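Local coordinates for protein tRNA (guanine(6)-N2)-methyltransferase (Thermus thermophilus, PDB 3TMA) that methylates the N2 atom of guanosine at position 6 of tRNA(Phe), using S-adenosyl-L-methionine as the methyl donor, at residues 75-81 and 164-170. Numbering follows the deposited sequence.
Sequences HLVLFRA and FLGVQLT
Thr170 holds OG1 between its own backbone N and carbonyl carbon (chi1 42°), while the His75 ring swings beside its backbone N (chi1 -86°); these two settings bring His75 ND1 within hydrogen-bonding distance of Thr170 OG1, 2.7 Å. Leu76 N donates a second hydrogen bond to that oxygen at 3.1 Å, so two bonds grip it. Gln168 reaches over one face of the imidazole, its NE2 3.4 Å from His75 CE1 near the rim, with amide and ring planes inclined to each other; a hydrogen bond from this NE2 to Thr170 O fixes the amide, and Arg155 hydrogen-bonds OE1.

Farther along, Phe164 CB sits over the centre of the Phe79 ring, 3.4 Å from its centroid and 11° off the normal, a CH-pi contact. Val77 CG1 lies against the opposite face, toward the rim. Gly166 CA lies 3.1 Å from Leu78 O, a CA-H...O contact. Arg80 runs beside Val167, and its guanidinium forms a salt bridge with Glu105.

Between the backbones, Leu78 and Val167 exchange two hydrogen bonds as an antiparallel hydrogen-bonded pair. Leu165 O then receives Ala81 N at 3.2 Å and, weakly, Arg80 N, evidence for a classic beta bulge in the antiparallel pairing that joins neighbouring strands 76-84 and 162-168 in the interior of the mixed sheet of the N-terminal THUMP-containing region.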
# COMPACT_ATOMS: atom_id res chain seq x y z
N HIS A 75 3.70 5.88 3.39
CA HIS A 75 4.38 6.92 4.20
C HIS A 75 3.41 7.57 5.18
O HIS A 75 2.18 7.57 4.96
CB HIS A 75 5.02 8.02 3.29
CG HIS A 75 6.40 7.67 2.81
ND1 HIS A 75 7.41 7.23 3.66
CD2 HIS A 75 6.93 7.64 1.56
CE1 HIS A 75 8.50 6.99 2.96
NE2 HIS A 75 8.24 7.23 1.69
N LEU A 76 3.95 8.05 6.30
CA LEU A 76 3.21 8.83 7.27
C LEU A 76 3.88 10.23 7.42
O LEU A 76 5.10 10.32 7.60
CB LEU A 76 3.26 8.14 8.63
CG LEU A 76 2.72 6.68 8.69
CD1 LEU A 76 2.87 6.17 10.11
CD2 LEU A 76 1.24 6.66 8.26
N VAL A 77 3.06 11.26 7.45
CA VAL A 77 3.49 12.66 7.73
C VAL A 77 2.67 13.23 8.88
O VAL A 77 1.47 13.13 8.87
CB VAL A 77 3.26 13.54 6.45
CG1 VAL A 77 3.77 14.96 6.63
CG2 VAL A 77 4.03 12.89 5.27
N LEU A 78 3.31 13.88 9.83
CA LEU A 78 2.57 14.67 10.82
C LEU A 78 2.55 16.12 10.37
O LEU A 78 3.62 16.73 10.27
CB LEU A 78 3.24 14.56 12.20
CG LEU A 78 2.73 15.47 13.33
CD1 LEU A 78 1.33 15.10 13.67
CD2 LEU A 78 3.67 15.30 14.55
N PHE A 79 1.37 16.63 10.02
CA PHE A 79 1.23 18.02 9.63
C PHE A 79 0.89 18.77 10.89
O PHE A 79 -0.10 18.43 11.55
CB PHE A 79 0.15 18.20 8.55
CG PHE A 79 0.60 17.80 7.18
CD1 PHE A 79 1.79 18.34 6.63
CD2 PHE A 79 -0.13 16.86 6.44
CE1 PHE A 79 2.23 17.94 5.34
CE2 PHE A 79 0.28 16.49 5.13
CZ PHE A 79 1.45 17.05 4.58
N ARG A 80 1.79 19.68 11.30
CA ARG A 80 1.58 20.53 12.46
C ARG A 80 0.85 21.82 12.18
O ARG A 80 0.38 22.48 13.10
CB ARG A 80 2.89 20.81 13.24
CG ARG A 80 3.49 19.55 13.95
CD ARG A 80 4.61 19.98 14.98
NE ARG A 80 5.13 18.82 15.72
CZ ARG A 80 6.23 18.16 15.40
NH1 ARG A 80 7.01 18.57 14.40
NH2 ARG A 80 6.60 17.10 16.13
N ALA A 81 0.72 22.21 10.93
CA ALA A 81 -0.10 23.39 10.62
C ALA A 81 -0.83 23.14 9.32
O ALA A 81 -0.29 22.52 8.39
CB ALA A 81 0.75 24.62 10.43
N PHE A 164 -0.09 22.72 4.06
CA PHE A 164 0.14 21.81 5.18
C PHE A 164 1.64 21.78 5.40
O PHE A 164 2.38 21.66 4.43
CB PHE A 164 -0.30 20.38 4.79
CG PHE A 164 -1.80 20.24 4.48
CD1 PHE A 164 -2.33 20.72 3.29
CD2 PHE A 164 -2.63 19.55 5.35
CE1 PHE A 164 -3.69 20.57 3.01
CE2 PHE A 164 -3.99 19.35 5.06
CZ PHE A 164 -4.51 19.88 3.89
N LEU A 165 2.09 21.89 6.65
CA LEU A 165 3.52 21.88 6.97
C LEU A 165 3.75 20.93 8.12
O LEU A 165 2.99 20.95 9.11
CB LEU A 165 4.00 23.28 7.42
CG LEU A 165 3.96 24.38 6.35
CD1 LEU A 165 2.62 25.11 6.35
CD2 LEU A 165 5.09 25.36 6.59
N GLY A 166 4.81 20.13 8.01
CA GLY A 166 5.15 19.17 9.08
C GLY A 166 6.34 18.31 8.73
O GLY A 166 7.22 18.75 8.00
N VAL A 167 6.38 17.09 9.28
CA VAL A 167 7.57 16.27 9.22
C VAL A 167 7.14 14.84 8.83
O VAL A 167 6.10 14.33 9.27
CB VAL A 167 8.35 16.32 10.61
CG1 VAL A 167 7.43 15.91 11.76
CG2 VAL A 167 9.57 15.44 10.59
N GLN A 168 7.87 14.27 7.87
CA GLN A 168 7.72 12.87 7.55
C GLN A 168 8.11 11.97 8.73
O GLN A 168 9.17 12.13 9.31
CB GLN A 168 8.56 12.52 6.32
CG GLN A 168 8.17 11.19 5.69
CD GLN A 168 8.62 11.12 4.23
OE1 GLN A 168 8.27 11.98 3.42
NE2 GLN A 168 9.41 10.12 3.90
N LEU A 169 7.25 11.03 9.09
CA LEU A 169 7.53 10.17 10.25
C LEU A 169 8.29 8.92 9.85
O LEU A 169 8.98 8.33 10.66
CB LEU A 169 6.25 9.77 10.99
CG LEU A 169 5.42 10.94 11.45
CD1 LEU A 169 4.06 10.44 11.93
CD2 LEU A 169 6.16 11.69 12.60
N THR A 170 8.04 8.47 8.63
CA THR A 170 8.65 7.25 8.10
C THR A 170 9.92 7.63 7.33
O THR A 170 9.90 8.58 6.56
CB THR A 170 7.65 6.57 7.10
OG1 THR A 170 7.03 7.59 6.29
CG2 THR A 170 6.58 5.83 7.90